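Local coordinates for protein SAM dependent methyltransferase (PDB 3DH0) that binds S-adenosylmethionine and is probably a methyltransferase that uses it as methyl donor, at residues Lys14-Ser19 with Thr46-Tyr51; Thr115-Ser120 with Ile141-Lys146. All coordinates share one frame; numbering follows the deposited sequence.

Contact 1 joins residues 14-19, in the loop before helix 26-33, to residues 46-51, which lead from strand 40-43 into helix 52-59. Contact 2 follows later, pairing the turn 115-120 after strand 107-113 with 141-146, the end of strand 137-144 and the two residues after it. Their centres lie about 16 Å apart and their nearest atoms about 6 Å, without touching; both reach S-adenosylmethionine. Strands 40-43, 107-113 and 137-144 are successive neighbours in one mixed sheet, and 46-51, 115-120 and 141-146 all come from their C-terminal ends. Contact 1 lies mainly by the methionine moiety, with G47 near the ribose; 115-120 borders the ribose, adenine and sulfonium.

Contact 1: residues Lys14-Ser19 with Thr46-Tyr51. With SAM (S-adenosylmethionine), chain C.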
loop_
_atom_site.group_PDB
_atom_site.type_symbol
_atom_site.label_atom_id
_atom_site.label_comp_id
_atom_site.label_asym_id
_atom_site.label_seq_id
_atom_site.Cartn_x
_atom_site.Cartn_y
_atom_site.Cartn_z
ATOM N N LYS A 14 -3.894 16.216 3.238
ATOM C CA LYS A 14 -4.697 15.357 4.091
ATOM C C LYS A 14 -4.017 13.999 4.202
ATOM O O LYS A 14 -4.309 13.215 5.100
ATOM C CB LYS A 14 -6.096 15.176 3.509
ATOM C CG LYS A 14 -7.148 16.140 4.015
ATOM C CD LYS A 14 -8.510 15.753 3.431
ATOM C CE LYS A 14 -9.655 16.633 3.949
ATOM N NZ LYS A 14 -10.905 16.596 3.094
ATOM N N LEU A 15 -3.111 13.723 3.275
ATOM C CA LEU A 15 -2.390 12.464 3.287
ATOM C C LEU A 15 -1.062 12.620 4.039
ATOM O O LEU A 15 -0.486 11.649 4.512
ATOM C CB LEU A 15 -2.138 12.009 1.852
ATOM C CG LEU A 15 -3.382 11.805 0.974
ATOM C CD1 LEU A 15 -2.966 11.577 -0.488
ATOM C CD2 LEU A 15 -4.207 10.637 1.514
ATOM N N ASP A 16 -0.601 13.855 4.168
ATOM C CA ASP A 16 0.655 14.150 4.847
ATOM C C ASP A 16 0.352 14.773 6.220
ATOM O O ASP A 16 0.913 15.798 6.602
ATOM C CB ASP A 16 1.475 15.114 3.969
ATOM C CG ASP A 16 2.963 15.050 4.250
ATOM O OD1 ASP A 16 3.415 14.028 4.804
ATOM O OD2 ASP A 16 3.683 16.014 3.906
ATOM N N ASP A 17 -0.544 14.125 6.956
ATOM C CA ASP A 17 -0.969 14.589 8.274
ATOM C C ASP A 17 -0.480 13.650 9.381
ATOM O O ASP A 17 -0.920 12.501 9.474
ATOM C CB ASP A 17 -2.495 14.675 8.299
ATOM C CG ASP A 17 -3.028 15.334 9.549
ATOM O OD1 ASP A 17 -4.263 15.468 9.645
ATOM O OD2 ASP A 17 -2.230 15.720 10.431
ATOM N N PRO A 18 0.426 14.138 10.251
ATOM C CA PRO A 18 0.940 13.293 11.329
ATOM C C PRO A 18 -0.139 12.704 12.218
ATOM O O PRO A 18 0.122 11.767 12.965
ATOM C CB PRO A 18 1.883 14.227 12.082
ATOM C CG PRO A 18 1.310 15.554 11.854
ATOM C CD PRO A 18 0.914 15.519 10.400
ATOM N N SER A 19 -1.358 13.221 12.118
ATOM C CA SER A 19 -2.453 12.715 12.939
ATOM C C SER A 19 -3.041 11.409 12.413
ATOM O O SER A 19 -3.958 10.849 13.030
ATOM C CB SER A 19 -3.561 13.753 13.033
ATOM O OG SER A 19 -4.152 13.965 11.774
ATOM N N THR A 46 1.236 5.323 -3.151
ATOM C CA THR A 46 2.156 6.072 -2.320
ATOM C C THR A 46 1.644 7.452 -1.904
ATOM O O THR A 46 1.977 7.938 -0.828
ATOM C CB THR A 46 3.519 6.193 -2.999
ATOM O OG1 THR A 46 4.517 6.388 -1.999
ATOM C CG2 THR A 46 3.543 7.364 -3.956
ATOM N N GLY A 47 0.834 8.072 -2.753
ATOM C CA GLY A 47 0.278 9.377 -2.442
ATOM C C GLY A 47 1.277 10.445 -2.042
ATOM O O GLY A 47 2.103 10.871 -2.842
ATOM N N ALA A 48 1.193 10.896 -0.797
ATOM C CA ALA A 48 2.107 11.911 -0.298
ATOM C C ALA A 48 3.424 11.278 0.174
ATOM O O ALA A 48 4.406 11.967 0.402
ATOM C CB ALA A 48 1.446 12.679 0.846
ATOM N N GLY A 49 3.424 9.956 0.308
ATOM C CA GLY A 49 4.601 9.242 0.763
ATOM C C GLY A 49 4.645 9.220 2.274
ATOM O O GLY A 49 5.718 9.136 2.870
ATOM N N PHE A 50 3.464 9.295 2.889
ATOM C CA PHE A 50 3.324 9.317 4.338
ATOM C C PHE A 50 3.985 8.148 5.045
ATOM O O PHE A 50 4.818 8.351 5.914
ATOM C CB PHE A 50 1.851 9.375 4.729
ATOM C CG PHE A 50 1.630 9.478 6.204
ATOM C CD1 PHE A 50 1.988 10.635 6.894
ATOM C CD2 PHE A 50 1.105 8.406 6.920
ATOM C CE1 PHE A 50 1.829 10.723 8.281
ATOM C CE2 PHE A 50 0.940 8.479 8.310
ATOM C CZ PHE A 50 1.304 9.641 8.991
ATOM N N TYR A 51 3.614 6.927 4.680
ATOM C CA TYR A 51 4.201 5.740 5.294
ATOM C C TYR A 51 5.603 5.380 4.790
ATOM O O TYR A 51 6.205 4.432 5.267
ATOM C CB TYR A 51 3.272 4.546 5.099
ATOM C CG TYR A 51 1.965 4.682 5.827
ATOM C CD1 TYR A 51 1.919 4.678 7.217
ATOM C CD2 TYR A 51 0.773 4.841 5.136
ATOM C CE1 TYR A 51 0.718 4.833 7.896
ATOM C CE2 TYR A 51 -0.438 4.998 5.817
ATOM C CZ TYR A 51 -0.449 4.992 7.190
ATOM O OH TYR A 51 -1.615 5.157 7.873
HETATM N N SAM C . -1.446 5.403 0.966
HETATM C CA SAM C . -1.283 6.883 1.099
HETATM C C SAM C . -0.964 7.255 2.528
HETATM O O SAM C . -0.888 6.357 3.368
HETATM O OXT SAM C . -0.795 8.498 2.748
HETATM C CB SAM C . -2.565 7.584 0.661
HETATM C CG SAM C . -3.047 6.973 -0.591
HETATM S SD SAM C . -4.565 7.570 -1.385
HETATM C CE SAM C . -5.843 7.006 -0.261
HETATM C "C5'" SAM C . -4.636 6.509 -2.751
HETATM C "C4'" SAM C . -3.651 6.799 -3.864
HETATM O "O4'" SAM C . -3.863 5.757 -4.808
HETATM C "C3'" SAM C . -4.004 8.060 -4.677
HETATM O "O3'" SAM C . -2.937 9.007 -4.380
HETATM C "C2'" SAM C . -3.909 7.662 -6.137
HETATM O "O2'" SAM C . -3.238 8.515 -7.040
HETATM C "C1'" SAM C . -3.392 6.195 -6.015
HETATM N N9 SAM C . -3.867 5.236 -6.993
HETATM C C8 SAM C . -5.138 5.007 -7.481
HETATM N N7 SAM C . -5.188 4.041 -8.344
HETATM C C5 SAM C . -3.870 3.596 -8.442
HETATM C C6 SAM C . -3.253 2.562 -9.204
HETATM N N6 SAM C . -3.960 1.781 -10.050
HETATM N N1 SAM C . -1.885 2.367 -9.066
HETATM C C2 SAM C . -1.216 3.175 -8.208
HETATM N N3 SAM C . -1.700 4.165 -7.451
HETATM C C4 SAM C . -3.043 4.324 -7.613
#
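F50 and Y51 make a T-shaped (edge-to-face) contact: CD2 of F50 lies 3.6 Å above the Y51 plane, over its centre, and CE2 of Y51 sits in the F50 plane at its edge. The Y51 ring meets F24 nearly parallel and has O of S-adenosylmethionine at its edge. Around F50, D16 OD1 and P18 CA are at the edge, and the carbonyl oxygens of L15 and D17 come in obliquely, the latter 3.5 Å from F50 CE1. With CG anti to the backbone N (chi1 -177°), the ring reaches along the 14-19 backbone; L15 O lies 3.3 Å from F50 CB. No hydrogen bond joins the segments. The loop is the glycine-rich turn after the first strand of a Rossmann-like methyltransferase: T46 to G49 form a type II' turn, closed by G49 N to T46 O at 2.7 Å. Positive phi (53°) at G47 favours glycine, and a side chain there would crowd the cofactor. A48 CB meets L15 CB at 3.8 Å and D16 CB at 4.0 Å, while L15 CD2 reaches CB of S-adenosylmethionine at 3.6 Å. The D16 carboxylate turns to K81, in a salt bridge, and to Y77 OH.

Contact 2: residues Thr115-Ser120 with Ile141-Lys146; sequences TFHELS and IIDWKK. With SAM (S-adenosylmethionine), chain C.
Residues 116-118 form a short 3-10 turn, marked by the backbone bonds E118 N to T115 O and L119 N to F116 O, while 141-144 end a strand. The two backbones stay apart, with T115 CA and D143 CA 7.5 Å from each other, so side chains and a water span the gap. H117 has CG in the crowded position between backbone N and carbonyl carbon (chi1 69°), and its ND1 donates to D143 OD2 at 2.8 Å. The acceptor uses its syn lone pair and lies near the imidazole plane, although ring and carboxylate planes are 69° apart. D143 OD1 takes W144 N on its anti lone pair, which fixes the carboxylate from its own strand. A water accepts from F116 N at 2.8 Å and can donate to D143 OD2, 3.2 Å away. Replacing D143, an alanine here would remove these acceptors and would probably loosen the imidazole and this water bridge. Beside the polar group, F116 CB packs on I141 CG2 at 4.1 Å, while helix 161-170 also touches F116. On the cofactor side, E118 OE2 lies 3.2 Å from C5' of S-adenosylmethionine, and T115 OG1 gives its O4' a weak hydrogen bond. Such a turn, after strand 107-113, fourth along the chain, borders the cofactor pocket of the Rossmann-like methyltransferase fold.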
loop_
_atom_site.group_PDB
_atom_site.type_symbol
_atom_site.label_atom_id
_atom_site.label_comp_id
_atom_site.label_asym_id
_atom_site.label_seq_id
_atom_site.Cartn_x
_atom_site.Cartn_y
_atom_site.Cartn_z
ATOM N N THR A 115 -5.593 2.183 -0.727
ATOM C CA THR A 115 -5.628 2.406 -2.154
ATOM C C THR A 115 -6.402 1.347 -2.945
ATOM O O THR A 115 -6.790 1.588 -4.087
ATOM C CB THR A 115 -4.162 2.588 -2.704
ATOM O OG1 THR A 115 -4.124 2.408 -4.131
ATOM C CG2 THR A 115 -3.228 1.608 -2.047
ATOM N N PHE A 116 -6.663 0.194 -2.342
ATOM C CA PHE A 116 -7.376 -0.863 -3.050
ATOM C C PHE A 116 -8.736 -0.439 -3.608
ATOM O O PHE A 116 -9.044 -0.701 -4.770
ATOM C CB PHE A 116 -7.568 -2.066 -2.147
ATOM C CG PHE A 116 -8.010 -3.301 -2.873
ATOM C CD1 PHE A 116 -7.101 -4.051 -3.616
ATOM C CD2 PHE A 116 -9.334 -3.713 -2.821
ATOM C CE1 PHE A 116 -7.507 -5.197 -4.297
ATOM C CE2 PHE A 116 -9.754 -4.851 -3.495
ATOM C CZ PHE A 116 -8.838 -5.599 -4.238
ATOM N N HIS A 117 -9.555 0.205 -2.785
ATOM C CA HIS A 117 -10.877 0.646 -3.227
ATOM C C HIS A 117 -10.815 1.727 -4.317
ATOM O O HIS A 117 -11.846 2.137 -4.840
ATOM C CB HIS A 117 -11.681 1.194 -2.045
ATOM C CG HIS A 117 -11.141 2.480 -1.510
ATOM N ND1 HIS A 117 -9.988 2.547 -0.757
ATOM C CD2 HIS A 117 -11.543 3.763 -1.701
ATOM C CE1 HIS A 117 -9.698 3.814 -0.513
ATOM N NE2 HIS A 117 -10.625 4.570 -1.078
ATOM N N GLU A 118 -9.614 2.196 -4.649
ATOM C CA GLU A 118 -9.449 3.228 -5.673
ATOM C C GLU A 118 -9.066 2.668 -7.051
ATOM O O GLU A 118 -8.999 3.404 -8.037
ATOM C CB GLU A 118 -8.382 4.235 -5.239
ATOM C CG GLU A 118 -8.924 5.437 -4.532
ATOM C CD GLU A 118 -7.894 6.534 -4.393
ATOM O OE1 GLU A 118 -7.241 6.869 -5.395
ATOM O OE2 GLU A 118 -7.744 7.070 -3.277
ATOM N N LEU A 119 -8.810 1.368 -7.114
ATOM C CA LEU A 119 -8.420 0.727 -8.363
ATOM C C LEU A 119 -9.547 0.617 -9.398
ATOM O O LEU A 119 -10.604 0.050 -9.112
ATOM C CB LEU A 119 -7.883 -0.676 -8.063
ATOM C CG LEU A 119 -6.702 -0.781 -7.092
ATOM C CD1 LEU A 119 -6.410 -2.236 -6.749
ATOM C CD2 LEU A 119 -5.491 -0.121 -7.723
ATOM N N SER A 120 -9.321 1.149 -10.599
ATOM C CA SER A 120 -10.320 1.061 -11.666
ATOM C C SER A 120 -10.677 -0.405 -11.936
ATOM O O SER A 120 -11.837 -0.801 -11.869
ATOM C CB SER A 120 -9.788 1.690 -12.955
ATOM O OG SER A 120 -9.698 3.101 -12.842
ATOM N N ILE A 141 -2.742 -5.566 2.598
ATOM C CA ILE A 141 -3.750 -4.587 2.209
ATOM C C ILE A 141 -4.478 -4.001 3.420
ATOM O O ILE A 141 -5.105 -4.724 4.188
ATOM C CB ILE A 141 -4.774 -5.237 1.245
ATOM C CG1 ILE A 141 -4.033 -5.805 0.036
ATOM C CG2 ILE A 141 -5.817 -4.228 0.824
ATOM C CD1 ILE A 141 -4.913 -6.472 -0.966
ATOM N N ILE A 142 -4.395 -2.684 3.582
ATOM C CA ILE A 142 -5.040 -2.001 4.706
ATOM C C ILE A 142 -6.067 -0.958 4.259
ATOM O O ILE A 142 -5.741 -0.063 3.479
ATOM C CB ILE A 142 -3.982 -1.302 5.609
ATOM C CG1 ILE A 142 -3.062 -2.351 6.239
ATOM C CG2 ILE A 142 -4.667 -0.482 6.696
ATOM C CD1 ILE A 142 -2.056 -1.790 7.229
ATOM N N ASP A 143 -7.300 -1.065 4.751
ATOM C CA ASP A 143 -8.325 -0.092 4.379
ATOM C C ASP A 143 -9.410 0.197 5.423
ATOM O O ASP A 143 -9.532 -0.513 6.414
ATOM C CB ASP A 143 -8.986 -0.496 3.060
ATOM C CG ASP A 143 -9.167 0.689 2.129
ATOM O OD1 ASP A 143 -9.589 1.763 2.620
ATOM O OD2 ASP A 143 -8.884 0.555 0.916
ATOM N N TRP A 144 -10.200 1.245 5.183
ATOM C CA TRP A 144 -11.279 1.645 6.096
ATOM C C TRP A 144 -12.369 0.600 6.168
ATOM O O TRP A 144 -12.578 -0.142 5.204
ATOM C CB TRP A 144 -11.953 2.942 5.649
ATOM C CG TRP A 144 -11.063 4.116 5.499
ATOM C CD1 TRP A 144 -10.560 4.617 4.335
ATOM C CD2 TRP A 144 -10.600 4.972 6.546
ATOM N NE1 TRP A 144 -9.810 5.740 4.594
ATOM C CE2 TRP A 144 -9.819 5.980 5.942
ATOM C CE3 TRP A 144 -10.770 4.988 7.934
ATOM C CZ2 TRP A 144 -9.212 6.998 6.690
ATOM C CZ3 TRP A 144 -10.165 5.995 8.673
ATOM C CH2 TRP A 144 -9.398 6.984 8.051
ATOM N N LYS A 145 -13.082 0.580 7.297
ATOM C CA LYS A 145 -14.189 -0.350 7.535
ATOM C C LYS A 145 -15.373 0.100 6.671
ATOM O O LYS A 145 -15.464 1.277 6.307
ATOM C CB LYS A 145 -14.578 -0.319 9.021
ATOM C CG LYS A 145 -14.626 -1.684 9.685
ATOM C CD LYS A 145 -13.334 -2.030 10.414
ATOM C CE LYS A 145 -13.351 -1.504 11.855
ATOM N NZ LYS A 145 -12.093 -1.821 12.599
ATOM N N LYS A 146 -16.280 -0.814 6.336
ATOM C CA LYS A 146 -17.410 -0.418 5.499
ATOM C C LYS A 146 -18.654 -0.101 6.301
ATOM O O LYS A 146 -19.764 -0.505 5.948
ATOM C CB LYS A 146 -17.759 -1.491 4.454
ATOM C CG LYS A 146 -18.526 -0.927 3.255
ATOM C CD LYS A 146 -19.194 -2.017 2.440
ATOM C CE LYS A 146 -19.302 -1.636 0.960
ATOM N NZ LYS A 146 -19.848 -0.268 0.744
HETATM N N SAM C . -1.446 5.403 0.966
HETATM C CA SAM C . -1.283 6.883 1.099
HETATM C C SAM C . -0.964 7.255 2.528
HETATM O O SAM C . -0.888 6.357 3.368
HETATM O OXT SAM C . -0.795 8.498 2.748
HETATM C CB SAM C . -2.565 7.584 0.661
HETATM C CG SAM C . -3.047 6.973 -0.591
HETATM S SD SAM C . -4.565 7.570 -1.385
HETATM C CE SAM C . -5.843 7.006 -0.261
HETATM C "C5'" SAM C . -4.636 6.509 -2.751
HETATM C "C4'" SAM C . -3.651 6.799 -3.864
HETATM O "O4'" SAM C . -3.863 5.757 -4.808
HETATM C "C3'" SAM C . -4.004 8.060 -4.677
HETATM O "O3'" SAM C . -2.937 9.007 -4.380
HETATM C "C2'" SAM C . -3.909 7.662 -6.137
HETATM O "O2'" SAM C . -3.238 8.515 -7.040
HETATM C "C1'" SAM C . -3.392 6.195 -6.015
HETATM N N9 SAM C . -3.867 5.236 -6.993
HETATM C C8 SAM C . -5.138 5.007 -7.481
HETATM N N7 SAM C . -5.188 4.041 -8.344
HETATM C C5 SAM C . -3.870 3.596 -8.442
HETATM C C6 SAM C . -3.253 2.562 -9.204
HETATM N N6 SAM C . -3.960 1.781 -10.050
HETATM N N1 SAM C . -1.885 2.367 -9.066
HETATM C C2 SAM C . -1.216 3.175 -8.208
HETATM N N3 SAM C . -1.700 4.165 -7.451
HETATM C C4 SAM C . -3.043 4.324 -7.613
HETATM O O HOH W 1 -6.011 -0.630 0.251
#